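Local coordinates for regulatory protein E2 (Bovine papillomavirus type 1, PDB 2JEX) that regulates viral transcription and, probably with the E1 protein, helps start viral DNA replication, this chain being its N-terminal transactivation domain, at residues A[19-33]-A[88-100]. The protein carries 1 engineered substitution. Residues are numbered along the deposited sequence; the frame is centred on the assembly and turned at random.
Sequences IEKSSDKLQDHILYW and GDEPWSLLDTSWD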
loop_
_atom_site.group_PDB
_atom_site.type_symbol
_atom_site.label_atom_id
_atom_site.label_comp_id
_atom_site.label_asym_id
_atom_site.label_seq_id
_atom_site.Cartn_x
_atom_site.Cartn_y
_atom_site.Cartn_z
ATOM N N ILE A 19 1.641 -17.458 -1.448
ATOM C CA ILE A 19 1.235 -16.813 -2.699
ATOM C C ILE A 19 0.299 -17.736 -3.494
ATOM O O ILE A 19 -0.781 -17.305 -3.919
ATOM C CB ILE A 19 2.457 -16.349 -3.553
ATOM C CG1 ILE A 19 3.194 -15.189 -2.861
ATOM C CG2 ILE A 19 2.016 -15.941 -4.967
ATOM C CD1 ILE A 19 4.614 -14.928 -3.388
ATOM N N GLU A 20 0.701 -18.996 -3.670
ATOM C CA GLU A 20 -0.142 -20.004 -4.333
ATOM C C GLU A 20 -1.513 -20.126 -3.673
ATOM O O GLU A 20 -2.538 -20.097 -4.354
ATOM C CB GLU A 20 0.540 -21.377 -4.347
ATOM C CG GLU A 20 1.622 -21.540 -5.401
ATOM C CD GLU A 20 2.155 -22.966 -5.482
ATOM O OE1 GLU A 20 1.394 -23.873 -5.891
ATOM O OE2 GLU A 20 3.344 -23.176 -5.146
ATOM N N LYS A 21 -1.514 -20.259 -2.347
ATOM C CA LYS A 21 -2.737 -20.349 -1.544
ATOM C C LYS A 21 -3.649 -19.142 -1.751
ATOM O O LYS A 21 -4.865 -19.296 -1.868
ATOM C CB LYS A 21 -2.377 -20.508 -0.059
ATOM C CG LYS A 21 -3.467 -20.105 0.933
ATOM C CD LYS A 21 -2.933 -20.064 2.354
ATOM C CE LYS A 21 -3.173 -21.365 3.083
ATOM N NZ LYS A 21 -4.546 -21.406 3.652
ATOM N N SER A 22 -3.048 -17.954 -1.803
ATOM C CA SER A 22 -3.778 -16.684 -1.925
ATOM C C SER A 22 -4.924 -16.583 -0.915
ATOM O O SER A 22 -6.096 -16.517 -1.282
ATOM C CB SER A 22 -4.269 -16.456 -3.361
ATOM O OG SER A 22 -4.711 -15.119 -3.526
ATOM N N SER A 23 -4.553 -16.579 0.361
ATOM C CA SER A 23 -5.504 -16.578 1.466
ATOM C C SER A 23 -6.175 -15.223 1.649
ATOM O O SER A 23 -5.635 -14.178 1.263
ATOM C CB SER A 23 -4.799 -16.987 2.764
ATOM O OG SER A 23 -5.707 -17.070 3.846
ATOM N N ASP A 24 -7.361 -15.264 2.246
ATOM C CA ASP A 24 -8.104 -14.066 2.595
ATOM C C ASP A 24 -8.111 -13.890 4.117
ATOM O O ASP A 24 -8.843 -13.066 4.660
ATOM C CB ASP A 24 -9.522 -14.122 2.001
ATOM C CG ASP A 24 -9.513 -14.310 0.482
ATOM O OD1 ASP A 24 -8.786 -13.561 -0.226
ATOM O OD2 ASP A 24 -10.236 -15.213 -0.008
ATOM N N LYS A 25 -7.270 -14.664 4.796
ATOM C CA LYS A 25 -7.102 -14.537 6.246
ATOM C C LYS A 25 -5.855 -13.729 6.609
ATOM O O LYS A 25 -4.766 -13.994 6.100
ATOM C CB LYS A 25 -7.099 -15.913 6.930
ATOM C CG LYS A 25 -6.623 -15.906 8.388
ATOM C CD LYS A 25 -7.503 -15.046 9.305
ATOM C CE LYS A 25 -6.795 -14.728 10.617
ATOM N NZ LYS A 25 -6.711 -15.943 11.494
ATOM N N LEU A 26 -6.041 -12.751 7.494
ATOM C CA LEU A 26 -4.980 -11.859 7.958
ATOM C C LEU A 26 -3.747 -12.583 8.535
ATOM O O LEU A 26 -2.619 -12.139 8.336
ATOM C CB LEU A 26 -5.544 -10.847 8.973
ATOM C CG LEU A 26 -4.668 -9.695 9.518
ATOM C CD1 LEU A 26 -3.839 -8.967 8.431
ATOM C CD2 LEU A 26 -5.526 -8.695 10.286
ATOM N N GLN A 27 -3.975 -13.694 9.227
ATOM C CA GLN A 27 -2.911 -14.455 9.871
ATOM C C GLN A 27 -1.930 -15.081 8.881
ATOM O O GLN A 27 -0.737 -15.141 9.144
ATOM C CB GLN A 27 -3.496 -15.526 10.794
ATOM C CG GLN A 27 -2.487 -16.149 11.750
ATOM C CD GLN A 27 -1.714 -15.113 12.550
ATOM O OE1 GLN A 27 -0.484 -15.138 12.590
ATOM N NE2 GLN A 27 -2.437 -14.190 13.188
ATOM N N ASP A 28 -2.437 -15.541 7.744
ATOM C CA ASP A 28 -1.575 -16.034 6.678
ATOM C C ASP A 28 -0.661 -14.940 6.117
ATOM O O ASP A 28 0.460 -15.223 5.691
ATOM C CB ASP A 28 -2.415 -16.645 5.561
ATOM C CG ASP A 28 -3.033 -17.965 5.958
ATOM O OD1 ASP A 28 -4.262 -18.119 5.794
ATOM O OD2 ASP A 28 -2.292 -18.848 6.442
ATOM N N HIS A 29 -1.140 -13.700 6.125
ATOM C CA HIS A 29 -0.365 -12.571 5.621
ATOM C C HIS A 29 0.666 -12.086 6.637
ATOM O O HIS A 29 1.768 -11.704 6.273
ATOM C CB HIS A 29 -1.300 -11.447 5.166
ATOM C CG HIS A 29 -2.294 -11.889 4.137
ATOM N ND1 HIS A 29 -1.943 -12.672 3.057
ATOM C CD2 HIS A 29 -3.628 -11.682 4.034
ATOM C CE1 HIS A 29 -3.016 -12.924 2.332
ATOM N NE2 HIS A 29 -4.051 -12.329 2.899
ATOM N N ILE A 30 0.297 -12.109 7.911
ATOM C CA ILE A 30 1.255 -11.933 8.992
ATOM C C ILE A 30 2.401 -12.929 8.810
ATOM O O ILE A 30 3.571 -12.539 8.832
ATOM C CB ILE A 30 0.584 -12.088 10.385
ATOM C CG1 ILE A 30 -0.396 -10.925 10.619
ATOM C CG2 ILE A 30 1.659 -12.194 11.504
ATOM C CD1 ILE A 30 -1.269 -11.032 11.853
ATOM N N LEU A 31 2.043 -14.196 8.594
ATOM C CA LEU A 31 2.989 -15.286 8.356
ATOM C C LEU A 31 3.879 -15.058 7.148
ATOM O O LEU A 31 5.078 -15.297 7.213
ATOM C CB LEU A 31 2.234 -16.605 8.186
ATOM C CG LEU A 31 2.202 -17.676 9.276
ATOM C CD1 LEU A 31 2.513 -17.145 10.677
ATOM C CD2 LEU A 31 0.854 -18.397 9.235
ATOM N N TYR A 32 3.276 -14.607 6.048
ATOM C CA TYR A 32 3.992 -14.282 4.819
ATOM C C TYR A 32 5.032 -13.187 5.042
ATOM O O TYR A 32 6.156 -13.302 4.563
ATOM C CB TYR A 32 3.008 -13.883 3.698
ATOM C CG TYR A 32 3.663 -13.230 2.496
ATOM C CD1 TYR A 32 4.191 -14.000 1.455
ATOM C CD2 TYR A 32 3.765 -11.843 2.407
ATOM C CE1 TYR A 32 4.807 -13.402 0.353
ATOM C CE2 TYR A 32 4.376 -11.231 1.313
ATOM C CZ TYR A 32 4.893 -12.013 0.293
ATOM O OH TYR A 32 5.501 -11.403 -0.776
ATOM N N TRP A 33 4.662 -12.125 5.754
ATOM C CA TRP A 33 5.596 -11.012 5.955
ATOM C C TRP A 33 6.708 -11.331 6.932
ATOM O O TRP A 33 7.805 -10.792 6.815
ATOM C CB TRP A 33 4.882 -9.720 6.339
ATOM C CG TRP A 33 4.261 -9.093 5.150
ATOM C CD1 TRP A 33 2.925 -9.036 4.851
ATOM C CD2 TRP A 33 4.945 -8.462 4.060
ATOM N NE1 TRP A 33 2.733 -8.395 3.644
ATOM C CE2 TRP A 33 3.954 -8.034 3.135
ATOM C CE3 TRP A 33 6.296 -8.210 3.774
ATOM C CZ2 TRP A 33 4.274 -7.368 1.947
ATOM C CZ3 TRP A 33 6.613 -7.537 2.589
ATOM C CH2 TRP A 33 5.603 -7.133 1.688
ATOM N N GLY A 88 -9.530 -7.065 12.151
ATOM C CA GLY A 88 -8.810 -8.324 11.945
ATOM C C GLY A 88 -9.662 -9.455 11.395
ATOM O O GLY A 88 -9.151 -10.324 10.681
ATOM N N ASP A 89 -10.957 -9.423 11.729
ATOM C CA ASP A 89 -11.952 -10.425 11.313
ATOM C C ASP A 89 -12.231 -10.425 9.807
ATOM O O ASP A 89 -12.548 -11.468 9.223
ATOM C CB ASP A 89 -13.282 -10.186 12.049
ATOM C CG ASP A 89 -13.335 -10.835 13.427
ATOM O OD1 ASP A 89 -12.268 -11.152 14.003
ATOM O OD2 ASP A 89 -14.466 -11.026 13.938
ATOM N N GLU A 90 -12.137 -9.240 9.203
ATOM C CA GLU A 90 -12.439 -9.010 7.789
ATOM C C GLU A 90 -11.588 -9.880 6.852
ATOM O O GLU A 90 -10.534 -10.373 7.257
ATOM C CB GLU A 90 -12.214 -7.528 7.455
ATOM C CG GLU A 90 -12.984 -6.548 8.339
ATOM C CD GLU A 90 -12.704 -5.094 7.999
ATOM O OE1 GLU A 90 -13.124 -4.209 8.785
ATOM O OE2 GLU A 90 -12.069 -4.830 6.949
ATOM N N PRO A 91 -12.042 -10.076 5.599
ATOM C CA PRO A 91 -11.196 -10.785 4.639
ATOM C C PRO A 91 -10.076 -9.888 4.112
ATOM O O PRO A 91 -10.323 -8.739 3.753
ATOM C CB PRO A 91 -12.163 -11.150 3.502
ATOM C CG PRO A 91 -13.530 -10.704 3.948
ATOM C CD PRO A 91 -13.326 -9.674 4.998
ATOM N N TRP A 92 -8.858 -10.417 4.083
ATOM C CA TRP A 92 -7.689 -9.693 3.600
ATOM C C TRP A 92 -6.960 -10.561 2.601
ATOM O O TRP A 92 -6.555 -11.671 2.920
ATOM C CB TRP A 92 -6.739 -9.350 4.755
ATOM C CG TRP A 92 -7.277 -8.308 5.670
ATOM C CD1 TRP A 92 -8.050 -8.507 6.782
ATOM C CD2 TRP A 92 -7.097 -6.895 5.554
ATOM N NE1 TRP A 92 -8.359 -7.304 7.366
ATOM C CE2 TRP A 92 -7.793 -6.296 6.630
ATOM C CE3 TRP A 92 -6.420 -6.071 4.640
ATOM C CZ2 TRP A 92 -7.827 -4.908 6.821
ATOM C CZ3 TRP A 92 -6.454 -4.687 4.831
ATOM C CH2 TRP A 92 -7.153 -4.125 5.915
ATOM N N SER A 93 -6.786 -10.054 1.392
ATOM C CA SER A 93 -6.037 -10.782 0.382
ATOM C C SER A 93 -4.545 -10.426 0.416
ATOM O O SER A 93 -4.092 -9.580 1.209
ATOM C CB SER A 93 -6.620 -10.508 -1.000
ATOM O OG SER A 93 -6.383 -9.162 -1.351
ATOM N N LEU A 94 -3.787 -11.098 -0.444
ATOM C CA LEU A 94 -2.382 -10.785 -0.643
ATOM C C LEU A 94 -2.196 -9.328 -1.075
ATOM O O LEU A 94 -1.376 -8.613 -0.507
ATOM C CB LEU A 94 -1.764 -11.747 -1.665
ATOM C CG LEU A 94 -1.529 -13.185 -1.185
ATOM C CD1 LEU A 94 -1.180 -14.069 -2.363
ATOM C CD2 LEU A 94 -0.432 -13.245 -0.133
ATOM N N LEU A 95 -2.984 -8.883 -2.046
ATOM C CA LEU A 95 -2.863 -7.519 -2.549
ATOM C C LEU A 95 -3.276 -6.442 -1.545
ATOM O O LEU A 95 -2.665 -5.368 -1.517
ATOM C CB LEU A 95 -3.619 -7.355 -3.865
ATOM C CG LEU A 95 -2.913 -7.997 -5.068
ATOM C CD1 LEU A 95 -3.757 -7.848 -6.310
ATOM C CD2 LEU A 95 -1.504 -7.420 -5.288
ATOM N N ASP A 96 -4.291 -6.726 -0.726
ATOM C CA ASP A 96 -4.727 -5.782 0.310
ATOM C C ASP A 96 -3.599 -5.532 1.300
ATOM O O ASP A 96 -3.492 -4.455 1.880
ATOM C CB ASP A 96 -5.948 -6.307 1.076
ATOM C CG ASP A 96 -7.123 -6.632 0.176
ATOM O OD1 ASP A 96 -7.402 -5.856 -0.764
ATOM O OD2 ASP A 96 -7.777 -7.667 0.423
ATOM N N THR A 97 -2.756 -6.542 1.475
ATOM C CA THR A 97 -1.692 -6.507 2.467
ATOM C C THR A 97 -0.309 -6.472 1.803
ATOM O O THR A 97 0.682 -6.939 2.377
ATOM C CB THR A 97 -1.812 -7.706 3.425
ATOM O OG1 THR A 97 -1.932 -8.914 2.663
ATOM C CG2 THR A 97 -3.040 -7.563 4.312
ATOM N N SER A 98 -0.255 -5.914 0.592
ATOM C CA SER A 98 1.004 -5.752 -0.132
ATOM C C SER A 98 1.625 -4.377 0.129
ATOM O O SER A 98 0.928 -3.413 0.446
ATOM C CB SER A 98 0.820 -6.007 -1.633
ATOM O OG SER A 98 -0.018 -5.024 -2.221
ATOM N N TRP A 99 2.946 -4.310 0.008
ATOM C CA TRP A 99 3.706 -3.086 0.266
ATOM C C TRP A 99 3.313 -1.926 -0.649
ATOM O O TRP A 99 3.180 -0.770 -0.183
ATOM C CB TRP A 99 5.201 -3.375 0.143
ATOM C CG TRP A 99 6.052 -2.154 0.340
ATOM C CD1 TRP A 99 6.579 -1.347 -0.671
ATOM C CD2 TRP A 99 6.459 -1.583 1.640
ATOM N NE1 TRP A 99 7.309 -0.322 -0.086
ATOM C CE2 TRP A 99 7.252 -0.439 1.327
ATOM C CE3 TRP A 99 6.250 -1.947 3.042
ATOM C CZ2 TRP A 99 7.838 0.363 2.363
ATOM C CZ3 TRP A 99 6.855 -1.147 4.043
ATOM C CH2 TRP A 99 7.641 -0.014 3.706
ATOM N N ASP A 100 3.089 -2.231 -1.935
ATOM C CA ASP A 100 2.660 -1.216 -2.909
ATOM C C ASP A 100 1.289 -0.648 -2.564
ATOM O O ASP A 100 1.056 0.554 -2.714
ATOM C CB ASP A 100 2.640 -1.781 -4.334
ATOM C CG ASP A 100 4.034 -2.044 -4.886
ATOM O OD1 ASP A 100 5.009 -1.418 -4.402
ATOM O OD2 ASP A 100 4.155 -2.882 -5.814
HETATM O O HOH W 1 -8.663 -12.014 8.351
#
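The turn between helix 4-21 and helix 26-48 of the E2 transactivation domain meets the linker that leads from the helical bundle toward the antiparallel sheet, and His29, Trp33 and Leu94, with the carbonyl of Asp24, carry the join. Side-chain N-H groups of a helix can hold the carbonyls of a loop, and here two do so. Trp92 N donates to Asp24 O at 2.7 Å, nearly straight at the hydrogen though well above the carbonyl plane. Farther along helix 26-48, Trp33 NE1 reaches Thr97 O at 2.8 Å, almost in line with the C=O bond (171°), while Met75 and Leu79 of helix 62-83 pack on the same indole. Between these two points lies His29. With CG beside its own backbone N (chi1 -56°), its imidazole reaches into the bend of the linker, where NE2 appears to donate to Trp92 O, an acceptor whose position is less certain. Thr97 OG1 lies over one ring face, 3.3 Å from His29 CG, and is held there by its bond to Ser93 O, which sits above the same face. Leu94 crosses the imidazole at about a right angle, CD2 standing 3.6 Å from His29 ND1, and sends CD1 to Ile19 O near the end of the first helix. At the other end one water takes the N-H of Leu26 and donates to the carbonyls of Gly88 and Glu90. Bonds to linker main-chain atoms thus set its path, Leu94 and Trp92 pack against the helices, and Trp92, cation-pi with Lys112 and edge-to-face with Tyr138, extends the join to the sheet.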